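Local coordinates for NAD-dependent formate dehydrogenase gamma subunit (Cupriavidus necator, PDB 6VW7), which probably passes electrons through its bound [2Fe-2S] cluster as the small electron-transfer subunit of a cytosolic NAD-dependent formate dehydrogenase, at residues Pro51-Ala54 and Arg55-Leu59; Ala62-His65 and Gly66-Phe70. All coordinates share one frame; numbering follows the deposited sequence. Where two conformers were deposited one is given.

Interaction 1: residues Pro51-Ala54 and Arg55-Leu59; sequences PVIA and RALNL
I53 and L57, one turn apart on helix 50-57, lie side by side and point the same way, with I53 CG2 and L57 CD1 4.0 Å apart. CG2 is the I53 branch anti to the backbone nitrogen, and this leaves CG1 beside that nitrogen (chi1 -62°). The stem of L57 also leans back over the preceding turn, its CG resting 3.5 Å from I53 O. I53 O also accepts the amide of L57, at 3.0 Å from L57 N. The two bonds before it in the turn are also of the i to i+4 kind: R55 N reaches P51 O at 3.0 Å, and A56 N reaches V52 O at 3.2 Å. The pattern then changes. N58 leaves helical geometry with positive phi (51°), and the helix closes in a Schellman motif, whose main bond runs from L59 N to A54 O over 2.9 Å. A second, weak bond lies inside this loop, from N58 N to R55 O at 3.4 Å. The reversal carries L59 back past the last turn, and its carbonyl oxygen comes close to the methyl of A54, L59 O standing 3.2 Å from A54 CB. R55 CB lies against P51 O, the oxygen that also takes the R55 amide. Outside this turn, I53 packs on V21 of helix 14-24 and, together with L57, on L31 of helix 31-42; I53 also touches I38, and L57 touches I34. A56 rests on V21 and on Q25 of the loop that follows helix 14-24.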
loop_
_atom_site.group_PDB
_atom_site.type_symbol
_atom_site.label_atom_id
_atom_site.label_comp_id
_atom_site.label_asym_id
_atom_site.label_seq_id
_atom_site.Cartn_x
_atom_site.Cartn_y
_atom_site.Cartn_z
ATOM N N PRO A 51 3.440 -19.382 27.248
ATOM C CA PRO A 51 4.601 -20.090 27.814
ATOM C C PRO A 51 5.307 -20.975 26.806
ATOM O O PRO A 51 6.535 -21.113 26.859
ATOM C CB PRO A 51 3.991 -20.898 28.971
ATOM C CG PRO A 51 2.744 -20.155 29.326
ATOM C CD PRO A 51 2.214 -19.665 28.018
ATOM N N VAL A 52 4.560 -21.589 25.888
ATOM C CA VAL A 52 5.180 -22.449 24.886
ATOM C C VAL A 52 6.048 -21.620 23.946
ATOM O O VAL A 52 7.196 -21.977 23.649
ATOM C CB VAL A 52 4.095 -23.224 24.115
ATOM C CG1 VAL A 52 4.715 -24.066 22.999
ATOM C CG2 VAL A 52 3.277 -24.061 25.078
ATOM N N ILE A 53 5.509 -20.502 23.470
ATOM C CA ILE A 53 6.281 -19.617 22.604
ATOM C C ILE A 53 7.511 -19.102 23.343
ATOM O O ILE A 53 8.637 -19.196 22.843
ATOM C CB ILE A 53 5.396 -18.456 22.116
ATOM C CG1 ILE A 53 4.225 -18.989 21.287
ATOM C CG2 ILE A 53 6.231 -17.395 21.378
ATOM C CD1 ILE A 53 3.045 -18.030 21.223
ATOM N N ALA A 54 7.312 -18.611 24.572
ATOM C CA ALA A 54 8.402 -18.007 25.335
ATOM C C ALA A 54 9.567 -18.972 25.494
ATOM O O ALA A 54 10.721 -18.617 25.225
ATOM C CB ALA A 54 7.895 -17.547 26.702
ATOM N N ARG A 55 9.278 -20.212 25.925
ATOM C CA ARG A 55 10.331 -21.201 26.120
ATOM C C ARG A 55 11.083 -21.486 24.824
ATOM O O ARG A 55 12.314 -21.594 24.824
ATOM C CB ARG A 55 9.739 -22.493 26.694
ATOM C CG ARG A 55 10.687 -23.668 26.690
ATOM C CD ARG A 55 10.224 -24.752 27.661
ATOM N NE ARG A 55 10.921 -26.017 27.433
ATOM C CZ ARG A 55 11.043 -26.980 28.340
ATOM N NH1 ARG A 55 10.522 -26.821 29.552
ATOM N NH2 ARG A 55 11.691 -28.101 28.041
ATOM N N ALA A 56 10.362 -21.658 23.715
ATOM C CA ALA A 56 11.033 -22.049 22.480
ATOM C C ALA A 56 11.927 -20.937 21.931
ATOM O O ALA A 56 12.969 -21.228 21.334
ATOM C CB ALA A 56 10.009 -22.459 21.435
ATOM N N LEU A 57 11.541 -19.677 22.103
ATOM C CA LEU A 57 12.311 -18.547 21.590
ATOM C C LEU A 57 13.254 -17.939 22.626
ATOM O O LEU A 57 13.880 -16.902 22.350
ATOM C CB LEU A 57 11.362 -17.461 21.067
ATOM C CG LEU A 57 10.316 -17.904 20.025
ATOM C CD1 LEU A 57 9.630 -16.661 19.437
ATOM C CD2 LEU A 57 10.910 -18.764 18.909
ATOM N N ASN A 58 13.368 -18.548 23.805
ATOM C CA ASN A 58 14.164 -18.002 24.904
ATOM C C ASN A 58 13.795 -16.540 25.156
ATOM O O ASN A 58 14.650 -15.659 25.269
ATOM C CB ASN A 58 15.665 -18.168 24.638
ATOM C CG ASN A 58 16.524 -17.872 25.875
ATOM O OD1 ASN A 58 16.083 -18.040 27.017
ATOM N ND2 ASN A 58 17.757 -17.429 25.646
ATOM N N LEU A 59 12.493 -16.287 25.235
ATOM C CA LEU A 59 11.952 -14.976 25.568
ATOM C C LEU A 59 11.174 -15.093 26.871
ATOM O O LEU A 59 10.778 -16.189 27.277
ATOM C CB LEU A 59 11.030 -14.446 24.458
ATOM C CG LEU A 59 11.625 -14.203 23.071
ATOM C CD1 LEU A 59 10.537 -13.829 22.101
ATOM C CD2 LEU A 59 12.670 -13.091 23.140
#

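Interaction 2: residues Ala62-His65 and Gly66-Phe70; sequences AEVH and GVITF
V64 and I68 meet across one turn of helix 61-70, the last helix of the N-terminal helical region before the thioredoxin-like sheet that follows in the chain. Apolar contact there runs from V64 CG1 to I68 CD1 at 4.1 Å, the two side chains lying at a slant to each other. Further round, the E63 chain, bent at chi2 (75°), brings OE2 to within 4.0 Å of V67 CG2. This flank faces the partner subunit: R285 of the beta subunit packs on E63, and its G284 on V67. V67 and I68 also reach L35 of helix 31-42. Among the backbone bonds, G66 N to A62 O is the shortest at 2.8 Å, and I68 N to V64 O the straightest, with 170° at the hydrogen. The polar side chains meet at H65 and T69. H65 O takes two donors from opposite faces of its carbonyl plane, T69 N at 2.9 Å and the hydroxyl T69 OG1 at 3.1 Å. The hydroxyl comes from above that plane. In one of the two deposited conformers of H65, T69 OG1 also lies over one face of the imidazole, nearer its edge than its centre, 3.5 Å from H65 CE1.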
loop_
_atom_site.group_PDB
_atom_site.type_symbol
_atom_site.label_atom_id
_atom_site.label_comp_id
_atom_site.label_asym_id
_atom_site.label_seq_id
_atom_site.Cartn_x
_atom_site.Cartn_y
_atom_site.Cartn_z
ATOM N N ALA A 62 6.310 -12.213 29.603
ATOM C CA ALA A 62 5.842 -10.828 29.503
ATOM C C ALA A 62 6.208 -10.219 28.156
ATOM O O ALA A 62 5.413 -9.488 27.552
ATOM C CB ALA A 62 6.428 -9.989 30.642
ATOM N N GLU A 63 7.401 -10.537 27.658
ATOM C CA GLU A 63 7.813 -10.059 26.345
ATOM C C GLU A 63 6.837 -10.520 25.265
ATOM O O GLU A 63 6.361 -9.716 24.450
ATOM C CB GLU A 63 9.235 -10.547 26.064
ATOM C CG GLU A 63 9.663 -10.492 24.618
ATOM C CD GLU A 63 9.960 -9.081 24.161
ATOM O OE1 GLU A 63 10.109 -8.205 25.028
ATOM O OE2 GLU A 63 10.042 -8.847 22.934
ATOM N N VAL A 64 6.519 -11.820 25.250
ATOM C CA VAL A 64 5.603 -12.358 24.249
ATOM C C VAL A 64 4.229 -11.707 24.381
ATOM O O VAL A 64 3.634 -11.270 23.389
ATOM C CB VAL A 64 5.518 -13.895 24.378
ATOM C CG1 VAL A 64 4.505 -14.459 23.392
ATOM C CG2 VAL A 64 6.889 -14.522 24.149
ATOM N N HIS A 65 3.702 -11.637 25.611
ATOM C CA HIS A 65 2.401 -11.008 25.803
ATOM C C HIS A 65 2.420 -9.544 25.360
ATOM O O HIS A 65 1.433 -9.046 24.799
ATOM C CB HIS A 65 1.966 -11.140 27.264
ATOM C CG HIS A 65 0.647 -10.498 27.556
ATOM N ND1 HIS A 65 0.537 -9.284 28.199
ATOM C CD2 HIS A 65 -0.618 -10.894 27.278
ATOM C CE1 HIS A 65 -0.739 -8.962 28.312
ATOM N NE2 HIS A 65 -1.461 -9.922 27.761
ATOM N N GLY A 66 3.537 -8.848 25.568
ATOM C CA GLY A 66 3.610 -7.454 25.149
ATOM C C GLY A 66 3.555 -7.296 23.640
ATOM O O GLY A 66 2.980 -6.331 23.124
ATOM N N VAL A 67 4.146 -8.242 22.907
ATOM C CA VAL A 67 4.045 -8.216 21.450
ATOM C C VAL A 67 2.605 -8.460 21.011
ATOM O O VAL A 67 2.060 -7.723 20.180
ATOM C CB VAL A 67 5.021 -9.240 20.839
ATOM C CG1 VAL A 67 4.737 -9.474 19.333
ATOM C CG2 VAL A 67 6.472 -8.784 21.084
ATOM N N ILE A 68 1.959 -9.484 21.583
ATOM C CA ILE A 68 0.571 -9.780 21.234
ATOM C C ILE A 68 -0.306 -8.562 21.477
ATOM O O ILE A 68 -1.154 -8.209 20.645
ATOM C CB ILE A 68 0.068 -11.002 22.030
ATOM C CG1 ILE A 68 0.832 -12.266 21.631
ATOM C CG2 ILE A 68 -1.417 -11.199 21.810
ATOM C CD1 ILE A 68 0.636 -13.437 22.616
ATOM N N THR A 69 -0.096 -7.885 22.611
ATOM C CA THR A 69 -0.894 -6.721 22.967
ATOM C C THR A 69 -0.594 -5.515 22.079
ATOM O O THR A 69 -1.498 -4.724 21.785
ATOM C CB THR A 69 -0.651 -6.380 24.444
ATOM O OG1 THR A 69 -1.218 -7.414 25.259
ATOM C CG2 THR A 69 -1.275 -5.056 24.817
ATOM N N PHE A 70 0.652 -5.365 21.632
ATOM C CA PHE A 70 1.032 -4.185 20.856
ATOM C C PHE A 70 0.338 -4.154 19.497
ATOM O O PHE A 70 -0.092 -3.092 19.034
ATOM C CB PHE A 70 2.558 -4.158 20.680
ATOM C CG PHE A 70 3.077 -2.944 19.915
ATOM C CD1 PHE A 70 3.407 -1.777 20.591
ATOM C CD2 PHE A 70 3.253 -2.991 18.535
ATOM C CE1 PHE A 70 3.882 -0.662 19.897
ATOM C CE2 PHE A 70 3.734 -1.889 17.834
ATOM C CZ PHE A 70 4.050 -0.712 18.528
#

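Overall arrangement
Interactions 1 and 2 follow one another in the chain, on helices 50-57 and 61-70, with their centres about 12 Å apart. V64 joins them: its CG1 packs 4.0 Å from I53 CG2, and its other methyl, CG2, lies 4.0 Å from A54 CA and 4.2 Å from L59 CB. The Schellman end of the first helix thus rests against the second. Both lie away from the [2Fe-2S] site, where C87, C92, C128 and C132 line the cluster. Interaction 1 is about 24 Å, centre to centre, from the middle of the chain and interaction 2 about 17 Å. Within the assembly, it is interaction 2 that meets the beta subunit.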